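(S)-ureidoglycine--glyoxylate transaminase (Bacillus subtilis, PDB 3ISL) catalyses the pyridoxal-phosphate-dependent transfer of the amino group of (S)-ureidoglycine to glyoxylate, giving oxalurate and glycine in purine breakdown. Local coordinates at residues 144-156 / 173-187. Numbering follows the deposited sequence.
Sequences HGETSTGRIHPLK and AVATIGGCEVKVDEW. With PLP (pyridoxal-5'-phosphate), chain C.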
# COMPACT_ATOMS: atom_id res chain seq x y z
N HIS A 144 -17.87 -12.50 -1.96
CA HIS A 144 -18.94 -12.34 -3.00
C HIS A 144 -18.69 -13.19 -4.23
O HIS A 144 -19.58 -13.99 -4.67
CB HIS A 144 -19.10 -10.83 -3.40
CG HIS A 144 -20.31 -10.52 -4.24
ND1 HIS A 144 -20.41 -9.38 -5.00
CD2 HIS A 144 -21.44 -11.25 -4.50
CE1 HIS A 144 -21.55 -9.39 -5.67
NE2 HIS A 144 -22.23 -10.49 -5.35
N GLY A 145 -17.52 -13.00 -4.83
CA GLY A 145 -17.17 -13.73 -6.06
C GLY A 145 -15.79 -14.40 -5.84
O GLY A 145 -14.80 -13.71 -5.54
N GLU A 146 -15.73 -15.73 -5.96
CA GLU A 146 -14.41 -16.45 -5.83
C GLU A 146 -13.85 -16.63 -7.20
O GLU A 146 -14.42 -17.42 -8.00
CB GLU A 146 -14.61 -17.92 -5.36
CG GLU A 146 -14.72 -18.15 -3.89
CD GLU A 146 -13.41 -17.99 -3.17
OE1 GLU A 146 -12.35 -18.00 -3.81
OE2 GLU A 146 -13.43 -17.88 -1.94
N THR A 147 -12.72 -15.96 -7.49
CA THR A 147 -12.11 -16.06 -8.77
C THR A 147 -11.45 -17.40 -8.87
O THR A 147 -11.25 -17.87 -9.98
CB THR A 147 -11.02 -14.98 -9.05
OG1 THR A 147 -10.08 -14.98 -7.98
CG2 THR A 147 -11.64 -13.62 -9.14
N SER A 148 -11.10 -18.00 -7.72
CA SER A 148 -10.42 -19.28 -7.72
C SER A 148 -11.32 -20.35 -8.35
O SER A 148 -10.85 -21.28 -8.96
CB SER A 148 -10.02 -19.69 -6.27
OG SER A 148 -11.19 -19.85 -5.44
N THR A 149 -12.62 -20.23 -8.18
CA THR A 149 -13.56 -21.24 -8.67
C THR A 149 -14.49 -20.68 -9.76
O THR A 149 -15.13 -21.42 -10.46
CB THR A 149 -14.38 -21.90 -7.54
OG1 THR A 149 -15.37 -21.01 -7.01
CG2 THR A 149 -13.45 -22.45 -6.38
N GLY A 150 -14.50 -19.37 -9.94
CA GLY A 150 -15.39 -18.70 -10.90
C GLY A 150 -16.85 -18.60 -10.50
O GLY A 150 -17.70 -18.40 -11.38
N ARG A 151 -17.17 -18.78 -9.22
CA ARG A 151 -18.57 -18.74 -8.76
C ARG A 151 -18.81 -17.45 -8.04
O ARG A 151 -17.92 -16.94 -7.42
CB ARG A 151 -18.93 -19.91 -7.82
CG ARG A 151 -18.75 -21.29 -8.48
CD ARG A 151 -19.71 -21.48 -9.65
NE ARG A 151 -19.22 -21.20 -10.99
CZ ARG A 151 -18.15 -21.77 -11.52
NH1 ARG A 151 -17.44 -22.53 -10.74
NH2 ARG A 151 -17.76 -21.56 -12.77
N ILE A 152 -20.00 -16.89 -8.28
CA ILE A 152 -20.52 -15.76 -7.56
C ILE A 152 -21.68 -16.25 -6.70
O ILE A 152 -22.53 -17.08 -7.13
CB ILE A 152 -20.88 -14.57 -8.53
CG1 ILE A 152 -21.14 -13.29 -7.74
CG2 ILE A 152 -21.95 -14.90 -9.51
CD1 ILE A 152 -21.27 -11.98 -8.68
N HIS A 153 -21.68 -15.78 -5.46
CA HIS A 153 -22.66 -16.20 -4.41
C HIS A 153 -23.77 -15.15 -4.15
O HIS A 153 -23.43 -13.98 -3.97
CB HIS A 153 -21.93 -16.44 -3.09
CG HIS A 153 -22.60 -17.43 -2.22
ND1 HIS A 153 -22.06 -18.67 -1.94
CD2 HIS A 153 -23.83 -17.43 -1.67
CE1 HIS A 153 -22.91 -19.36 -1.21
NE2 HIS A 153 -24.00 -18.64 -1.04
N PRO A 154 -25.09 -15.56 -4.15
CA PRO A 154 -26.17 -14.67 -3.74
C PRO A 154 -25.95 -14.19 -2.30
O PRO A 154 -25.61 -15.01 -1.38
CB PRO A 154 -27.43 -15.58 -3.83
CG PRO A 154 -27.07 -16.50 -4.95
CD PRO A 154 -25.63 -16.83 -4.69
N LEU A 155 -26.09 -12.89 -2.10
CA LEU A 155 -25.86 -12.31 -0.77
C LEU A 155 -27.08 -11.75 0.01
O LEU A 155 -26.96 -11.54 1.19
CB LEU A 155 -24.77 -11.21 -0.84
CG LEU A 155 -23.42 -11.62 -1.44
CD1 LEU A 155 -22.54 -10.39 -1.45
CD2 LEU A 155 -22.73 -12.85 -0.74
N LYS A 156 -28.17 -11.43 -0.66
CA LYS A 156 -29.24 -10.66 -0.03
C LYS A 156 -29.89 -11.46 1.14
O LYS A 156 -30.13 -10.92 2.23
CB LYS A 156 -30.35 -10.27 -1.06
CG LYS A 156 -31.59 -9.41 -0.57
CD LYS A 156 -32.39 -8.89 -1.86
CE LYS A 156 -33.71 -8.12 -1.59
NZ LYS A 156 -33.43 -7.21 -0.47
N ALA A 173 -15.81 -8.09 -1.58
CA ALA A 173 -16.30 -7.83 -2.94
C ALA A 173 -15.11 -7.45 -3.87
O ALA A 173 -15.27 -6.67 -4.79
CB ALA A 173 -17.43 -6.76 -2.96
N VAL A 174 -13.93 -7.98 -3.62
CA VAL A 174 -12.72 -7.50 -4.27
C VAL A 174 -12.78 -7.75 -5.80
O VAL A 174 -12.36 -6.93 -6.59
CB VAL A 174 -11.45 -8.14 -3.63
CG1 VAL A 174 -10.31 -8.18 -4.61
CG2 VAL A 174 -11.05 -7.44 -2.29
N ALA A 175 -13.28 -8.93 -6.19
CA ALA A 175 -13.32 -9.32 -7.57
C ALA A 175 -14.56 -8.85 -8.28
O ALA A 175 -14.64 -9.01 -9.49
CB ALA A 175 -13.29 -10.85 -7.69
N THR A 176 -15.59 -8.46 -7.55
CA THR A 176 -16.88 -8.11 -8.18
C THR A 176 -17.09 -6.59 -8.24
O THR A 176 -17.76 -6.10 -9.14
CB THR A 176 -18.09 -8.75 -7.46
OG1 THR A 176 -17.99 -8.39 -6.10
CG2 THR A 176 -18.00 -10.27 -7.56
N ILE A 177 -16.49 -5.83 -7.33
CA ILE A 177 -16.86 -4.41 -7.31
C ILE A 177 -16.50 -3.74 -8.65
O ILE A 177 -15.37 -3.92 -9.19
CB ILE A 177 -16.13 -3.66 -6.13
CG1 ILE A 177 -16.81 -2.28 -5.79
CG2 ILE A 177 -14.53 -3.55 -6.39
CD1 ILE A 177 -18.37 -2.33 -5.53
N GLY A 178 -17.44 -2.93 -9.20
CA GLY A 178 -17.28 -2.25 -10.49
C GLY A 178 -17.46 -3.13 -11.75
O GLY A 178 -17.36 -2.64 -12.88
N GLY A 179 -17.77 -4.39 -11.55
CA GLY A 179 -17.94 -5.36 -12.65
C GLY A 179 -19.27 -6.10 -12.62
O GLY A 179 -19.88 -6.34 -13.66
N CYS A 180 -19.67 -6.47 -11.41
CA CYS A 180 -20.93 -7.16 -11.12
C CYS A 180 -21.64 -6.36 -10.07
O CYS A 180 -20.99 -5.70 -9.23
CB CYS A 180 -20.72 -8.59 -10.50
SG CYS A 180 -19.40 -9.54 -11.34
N GLU A 181 -22.96 -6.52 -10.02
CA GLU A 181 -23.76 -5.76 -9.08
C GLU A 181 -23.22 -5.97 -7.69
O GLU A 181 -23.06 -7.09 -7.29
CB GLU A 181 -25.19 -6.29 -9.08
CG GLU A 181 -26.14 -5.39 -9.72
CD GLU A 181 -27.53 -5.92 -9.53
OE1 GLU A 181 -27.73 -6.81 -8.64
OE2 GLU A 181 -28.40 -5.49 -10.31
N VAL A 182 -22.96 -4.89 -6.98
CA VAL A 182 -22.86 -5.00 -5.52
C VAL A 182 -23.74 -3.97 -4.84
O VAL A 182 -23.67 -2.81 -5.13
CB VAL A 182 -21.42 -5.28 -4.91
CG1 VAL A 182 -20.32 -5.43 -5.90
CG2 VAL A 182 -21.08 -4.64 -3.54
N LYS A 183 -24.63 -4.41 -3.96
CA LYS A 183 -25.58 -3.44 -3.48
C LYS A 183 -25.49 -3.50 -1.97
O LYS A 183 -26.16 -4.30 -1.34
CB LYS A 183 -27.01 -3.76 -4.04
CG LYS A 183 -27.11 -3.86 -5.58
CD LYS A 183 -28.56 -4.41 -5.94
CE LYS A 183 -29.22 -3.69 -7.15
NZ LYS A 183 -30.70 -4.26 -7.42
N VAL A 184 -24.61 -2.69 -1.37
CA VAL A 184 -24.46 -2.85 0.04
C VAL A 184 -25.65 -2.49 0.91
O VAL A 184 -25.90 -3.21 1.88
CB VAL A 184 -23.05 -2.45 0.69
CG1 VAL A 184 -21.79 -2.64 -0.23
CG2 VAL A 184 -23.11 -1.22 1.60
N ASP A 185 -26.35 -1.38 0.62
CA ASP A 185 -27.57 -1.10 1.40
C ASP A 185 -28.66 -2.13 1.19
O ASP A 185 -29.18 -2.70 2.18
CB ASP A 185 -28.10 0.32 1.20
CG ASP A 185 -27.16 1.35 1.82
OD1 ASP A 185 -26.15 0.93 2.41
OD2 ASP A 185 -27.38 2.56 1.71
N GLU A 186 -28.96 -2.40 -0.07
CA GLU A 186 -30.03 -3.33 -0.38
C GLU A 186 -29.80 -4.74 0.17
O GLU A 186 -30.76 -5.42 0.52
CB GLU A 186 -30.25 -3.43 -1.89
CG GLU A 186 -31.35 -2.51 -2.32
CD GLU A 186 -31.74 -2.67 -3.81
OE1 GLU A 186 -31.61 -1.64 -4.54
OE2 GLU A 186 -32.14 -3.81 -4.23
N TRP A 187 -28.54 -5.18 0.24
CA TRP A 187 -28.27 -6.55 0.65
C TRP A 187 -27.93 -6.64 2.13
O TRP A 187 -27.53 -7.69 2.61
CB TRP A 187 -27.17 -7.15 -0.23
CG TRP A 187 -27.55 -7.27 -1.66
CD1 TRP A 187 -28.80 -7.16 -2.21
CD2 TRP A 187 -26.66 -7.56 -2.75
NE1 TRP A 187 -28.75 -7.37 -3.55
CE2 TRP A 187 -27.45 -7.63 -3.92
CE3 TRP A 187 -25.29 -7.76 -2.85
CZ2 TRP A 187 -26.90 -7.86 -5.22
CZ3 TRP A 187 -24.73 -8.01 -4.13
CH2 TRP A 187 -25.56 -8.07 -5.29
N1 PLP C . -10.09 -11.49 -2.45
C2 PLP C . -10.60 -11.99 -3.73
C2A PLP C . -11.89 -12.49 -3.94
C3 PLP C . -9.80 -12.01 -4.89
O3 PLP C . -10.28 -12.46 -6.09
C4 PLP C . -8.51 -11.54 -4.89
C4A PLP C . -7.67 -11.57 -6.23
C5 PLP C . -7.98 -11.05 -3.70
C6 PLP C . -8.73 -11.02 -2.48
C5A PLP C . -6.56 -10.61 -3.74
O4P PLP C . -6.44 -9.34 -3.29
P PLP C . -4.96 -8.81 -3.39
O1P PLP C . -4.06 -9.76 -4.19
O2P PLP C . -4.60 -8.60 -1.78
O3P PLP C . -4.98 -7.27 -4.06
O HOH W 1 -15.34 -11.11 -4.43
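With CG anti to the backbone N (chi1 -169°), His144 carries its imidazole across to Thr176, whose first torsion sets OG1 between its own backbone N and carbonyl carbon. His144 ND1 and Thr176 OG1 share a hydrogen bond of 2.8 Å, bent to 134°. The imidazole is also approached in its plane at the edge, where His144 CE1 lies 3.2 Å from Glu181 O. His144 NE2 comes within 3.7 Å of Trp187 CZ3, the two rings being steeply inclined at 73°. The indole further packs through CE3 on Leu155 CB, and Trp187 CD1 lies 3.7 Å from Lys156 CB. Replacing Trp187 by alanine is likely to open a gap beside the imidazole and cost Leu155 and the Lys156 chain the indole surface they pack on. Ile152 CD1 touches both Thr176 CG2 and Cys180 CB. At the cofactor end, Thr147 CG2 meets Ala175 CB at 3.5 Å, while Thr147 OG1 is hydrogen-bonded to O3 of pyridoxal phosphate. The contact thus joins Gly145 and Thr147 to Val174 and Ala175 in the cofactor pocket of this class-V aminotransferase, and hairpin 145-146/151-152 to the loop between strands 168-172 and 191-193, with Lys156 beginning helix 156-164, where it salt-bridges Glu160.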